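Beta/alpha-amylase (Paenibacillus polymyxa, PDB 3VOC) removes successive maltose units from the non-reducing ends of starch chains through this family 14 beta-amylase domain, one part of a precursor that also yields an alpha-amylase. Local coordinates at residues 36-41 and 70-75; 22-27 and 64-69. One frame throughout, in Å; residues are numbered along the deposited sequence.

Contact 1. Residues 36-41 and 70-75; sequences YAITTD and AGLKWV
Tyr36 O is gripped twice: Lys73 N donates to it in the carbonyl plane at 3.0 Å, and a water adds a second bond at 2.8 Å while reaching weakly to Gly71 O. From there the parallel ladder runs on through Ile38 N to Lys73 O, Val75 N to Ile38 O, and Thr40 N to Val75 O. Val75 N to Ile38 O is the shortest and straightest rung (2.8 Å, 174° at the hydrogen), whereas Ile38 N stands above the plane of the Lys73 carbonyl. Alongside this ladder, Thr40 OG1 lies anti to its own carbonyl carbon (chi1 -57°) and accepts a short but bent bond from Trp74 NE1 at 2.8 Å. The oxygen sits at the indole edge, tilted 23° from its plane, so the buried ring nitrogen is satisfied and the indole is tied to the neighbouring strand. At the strand starts, Lys73 CG, anti to its own carbonyl carbon, lies over one face of the Tyr36 ring, a CH-pi contact 3.9 Å from the centroid; the chain bends only beyond it. Ala37 CB meets Val75 CG2 on one face of the sheet; on the other, Ile38 CG1 meets Leu72 CD1. These are neighbouring strands of the TIM barrel, and 37-43 carries Asp41, which probably binds substrate, as in related beta-amylases. Strand 7-11 flanks 37-43 on its other edge, while Ile38 packs against helices 20-32 and 58-69.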
# COMPACT_ATOMS: atom_id res chain seq x y z
N TYR A 36 -4.20 11.70 18.15
CA TYR A 36 -3.48 10.67 18.88
C TYR A 36 -2.04 10.50 18.42
O TYR A 36 -1.10 10.49 19.24
CB TYR A 36 -4.21 9.33 18.77
CG TYR A 36 -3.54 8.17 19.48
CD1 TYR A 36 -3.48 8.10 20.88
CD2 TYR A 36 -3.00 7.11 18.74
CE1 TYR A 36 -2.87 7.00 21.53
CE2 TYR A 36 -2.41 6.02 19.36
CZ TYR A 36 -2.35 5.96 20.74
OH TYR A 36 -1.76 4.87 21.30
N ALA A 37 -1.88 10.31 17.10
CA ALA A 37 -0.57 10.01 16.53
C ALA A 37 -0.32 10.71 15.21
O ALA A 37 -1.25 11.18 14.55
CB ALA A 37 -0.39 8.52 16.36
N ILE A 38 0.96 10.80 14.86
CA ILE A 38 1.38 11.23 13.53
C ILE A 38 1.90 10.01 12.78
O ILE A 38 2.75 9.27 13.31
CB ILE A 38 2.50 12.30 13.59
CG1 ILE A 38 2.06 13.54 14.41
CG2 ILE A 38 3.01 12.66 12.17
CD1 ILE A 38 0.85 14.31 13.81
N THR A 39 1.36 9.77 11.58
CA THR A 39 1.90 8.71 10.70
C THR A 39 2.92 9.31 9.70
O THR A 39 2.76 10.44 9.22
CB THR A 39 0.82 7.90 9.94
OG1 THR A 39 0.31 8.68 8.86
CG2 THR A 39 -0.34 7.49 10.89
N THR A 40 3.98 8.55 9.41
CA THR A 40 5.14 9.13 8.75
C THR A 40 5.77 8.13 7.78
O THR A 40 6.17 7.05 8.20
CB THR A 40 6.23 9.50 9.79
OG1 THR A 40 5.69 10.42 10.75
CG2 THR A 40 7.47 10.13 9.10
N ASP A 41 5.85 8.50 6.50
CA ASP A 41 6.71 7.77 5.58
C ASP A 41 8.16 7.85 6.05
O ASP A 41 8.74 8.95 6.10
CB ASP A 41 6.60 8.31 4.16
CG ASP A 41 5.43 7.73 3.40
OD1 ASP A 41 5.27 6.49 3.37
OD2 ASP A 41 4.68 8.51 2.82
N ALA A 70 5.80 17.06 21.50
CA ALA A 70 4.44 17.60 21.40
C ALA A 70 3.39 16.74 22.11
O ALA A 70 2.21 17.09 22.12
CB ALA A 70 4.06 17.83 19.94
N GLY A 71 3.82 15.63 22.70
CA GLY A 71 2.92 14.74 23.42
C GLY A 71 2.12 13.81 22.53
O GLY A 71 1.13 13.25 22.97
N LEU A 72 2.53 13.66 21.27
CA LEU A 72 1.88 12.75 20.33
C LEU A 72 2.58 11.39 20.24
O LEU A 72 3.77 11.27 20.54
CB LEU A 72 1.86 13.38 18.94
CG LEU A 72 0.99 14.64 18.84
CD1 LEU A 72 1.43 15.54 17.69
CD2 LEU A 72 -0.48 14.24 18.73
N LYS A 73 1.81 10.38 19.84
CA LYS A 73 2.39 9.10 19.41
C LYS A 73 2.94 9.20 18.00
O LYS A 73 2.56 10.10 17.23
CB LYS A 73 1.36 7.97 19.46
CG LYS A 73 0.79 7.68 20.83
CD LYS A 73 1.82 7.78 21.93
CE LYS A 73 1.18 7.48 23.29
NZ LYS A 73 0.85 6.04 23.36
N TRP A 74 3.85 8.28 17.67
CA TRP A 74 4.47 8.23 16.34
C TRP A 74 4.25 6.88 15.66
O TRP A 74 4.58 5.85 16.22
CB TRP A 74 5.98 8.48 16.43
CG TRP A 74 6.64 8.74 15.08
CD1 TRP A 74 6.21 9.62 14.11
CD2 TRP A 74 7.84 8.13 14.57
NE1 TRP A 74 7.07 9.58 13.03
CE2 TRP A 74 8.08 8.69 13.29
CE3 TRP A 74 8.74 7.17 15.07
CZ2 TRP A 74 9.18 8.31 12.49
CZ3 TRP A 74 9.84 6.80 14.28
CH2 TRP A 74 10.04 7.36 13.01
N VAL A 75 3.68 6.90 14.46
CA VAL A 75 3.44 5.65 13.73
C VAL A 75 4.28 5.66 12.46
O VAL A 75 3.92 6.32 11.47
CB VAL A 75 1.95 5.42 13.40
CG1 VAL A 75 1.76 4.15 12.53
CG2 VAL A 75 1.14 5.33 14.70
O HOH W 1 -1.16 10.96 21.97

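Contact 2. Residues 22-27 and 64-69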
# COMPACT_ATOMS: atom_id res chain seq x y z
N SER A 22 8.15 25.47 12.56
CA SER A 22 6.83 25.41 11.90
C SER A 22 6.13 24.08 12.15
O SER A 22 4.95 24.04 12.53
CB SER A 22 6.99 25.64 10.40
OG SER A 22 5.80 25.33 9.69
N PHE A 23 6.85 23.00 11.93
CA PHE A 23 6.31 21.66 12.12
C PHE A 23 5.89 21.46 13.57
O PHE A 23 4.83 20.90 13.84
CB PHE A 23 7.35 20.62 11.68
CG PHE A 23 6.87 19.20 11.77
CD1 PHE A 23 5.63 18.83 11.25
CD2 PHE A 23 7.68 18.23 12.36
CE1 PHE A 23 5.19 17.51 11.32
CE2 PHE A 23 7.25 16.88 12.43
CZ PHE A 23 6.01 16.53 11.91
N LYS A 24 6.71 21.94 14.51
CA LYS A 24 6.36 21.86 15.94
C LYS A 24 5.06 22.61 16.29
O LYS A 24 4.27 22.12 17.09
CB LYS A 24 7.51 22.35 16.82
CG LYS A 24 8.70 21.39 16.87
CD LYS A 24 9.78 21.91 17.79
CE LYS A 24 10.98 20.96 17.82
NZ LYS A 24 11.80 21.12 19.05
N LYS A 25 4.83 23.78 15.69
CA LYS A 25 3.56 24.51 15.85
C LYS A 25 2.38 23.69 15.35
O LYS A 25 1.31 23.64 15.98
CB LYS A 25 3.60 25.85 15.09
CG LYS A 25 4.44 26.93 15.77
CD LYS A 25 4.49 28.22 14.95
CE LYS A 25 5.73 29.00 15.32
NZ LYS A 25 6.00 30.19 14.45
N GLN A 26 2.56 23.05 14.19
CA GLN A 26 1.51 22.18 13.64
C GLN A 26 1.22 21.02 14.58
O GLN A 26 0.05 20.68 14.80
CB GLN A 26 1.90 21.63 12.27
CG GLN A 26 1.91 22.65 11.13
CD GLN A 26 2.36 22.00 9.84
OE1 GLN A 26 3.41 21.36 9.80
NE2 GLN A 26 1.56 22.12 8.78
N LEU A 27 2.27 20.40 15.10
CA LEU A 27 2.11 19.27 16.01
C LEU A 27 1.34 19.67 17.27
O LEU A 27 0.43 18.96 17.68
CB LEU A 27 3.46 18.66 16.38
CG LEU A 27 4.26 18.01 15.25
CD1 LEU A 27 5.62 17.57 15.79
CD2 LEU A 27 3.48 16.81 14.67
N ALA A 64 10.97 12.06 15.17
CA ALA A 64 10.33 11.37 16.28
C ALA A 64 10.43 12.16 17.58
O ALA A 64 9.46 12.20 18.35
CB ALA A 64 10.90 9.94 16.45
N ASN A 65 11.58 12.78 17.81
CA ASN A 65 11.76 13.66 18.98
C ASN A 65 10.75 14.81 19.02
O ASN A 65 10.20 15.10 20.08
CB ASN A 65 13.17 14.26 19.01
CG ASN A 65 14.21 13.26 19.46
OD1 ASN A 65 13.89 12.18 19.94
ND2 ASN A 65 15.50 13.62 19.29
N ALA A 66 10.52 15.46 17.88
CA ALA A 66 9.54 16.55 17.78
C ALA A 66 8.12 16.04 18.11
O ALA A 66 7.36 16.66 18.89
CB ALA A 66 9.59 17.22 16.40
N VAL A 67 7.77 14.89 17.53
CA VAL A 67 6.45 14.28 17.75
C VAL A 67 6.27 13.95 19.25
O VAL A 67 5.25 14.30 19.85
CB VAL A 67 6.22 13.05 16.82
CG1 VAL A 67 4.96 12.24 17.24
CG2 VAL A 67 6.10 13.50 15.36
N LYS A 68 7.29 13.32 19.84
CA LYS A 68 7.30 12.99 21.28
C LYS A 68 7.16 14.23 22.17
O LYS A 68 6.38 14.24 23.11
CB LYS A 68 8.62 12.30 21.63
CG LYS A 68 8.73 11.93 23.10
CD LYS A 68 10.06 11.27 23.39
CE LYS A 68 10.13 10.89 24.85
NZ LYS A 68 10.47 12.07 25.71
N GLU A 69 7.92 15.28 21.84
CA GLU A 69 7.92 16.52 22.61
C GLU A 69 6.55 17.21 22.60
O GLU A 69 6.15 17.84 23.59
CB GLU A 69 9.04 17.45 22.12
CG GLU A 69 9.03 18.87 22.71
CD GLU A 69 10.03 19.82 22.03
OE1 GLU A 69 10.05 19.89 20.78
OE2 GLU A 69 10.80 20.49 22.75
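Lys24 leaves helix 20-32 with CG anti to its own carbonyl carbon (chi1 -72°) and then runs extended toward helix 58-69. Beyond CB and CG, CD comes within 3.6 Å of Glu69 OE1. CE passes Ala66 CB at 4.2 Å and lies closer still to the same carboxylate oxygen. The tip, NZ, donates to Glu69 OE1 at 2.8 Å in a salt bridge, on the syn lone pair, the side of the other oxygen; OE2 itself stays 3.9 Å from NZ. Glu69, with CG anti to its backbone N (chi1 172°), is also extended, and the two chains cross at about a right angle. These helices lie on the connections from barrel strand 7-11 to 37-43 and from 37-43 to 73-79, side by side on the outside of the TIM barrel, and their segments run broadly parallel, crossing at -37° with axes 9.7 Å apart. Beneath the ion pair the packing turns apolar. Leu27 directs CD1 at the backbone of helix 58-69, 3.7 Å from Ala66 O, and touches Ala66 CB and Val67 CG2 as well. The small Ala66 side chain thus touches both the aliphatic part of Lys24 and the Leu27 branch. Leu27 CD1 also rests over one face of the Phe23 ring, 3.8 Å above its plane and toward the rim. Phe23 in turn meets Tyr63 of helix 58-69 edge-to-face.

Contacts 1 and 2 are two layers of the same part of the barrel: strands 37-43 and 73-79 within, helices 20-32 and 58-69 outside, with centres 9 Å apart. Each helix precedes its strand in the chain, so the segments alternate along the sequence. Both are largely buried, contact 1 more so; it rests on backbone hydrogen bonds, whereas contact 2 joins apolar side chains to a salt bridge on its more exposed side. The layers interlock directly: Ile38 CG1 packs on Leu27 CD2 at 3.6 Å, and Leu72 N probably bonds to Val67 O where helix 58-69 ends in a Schellman motif with Gly71.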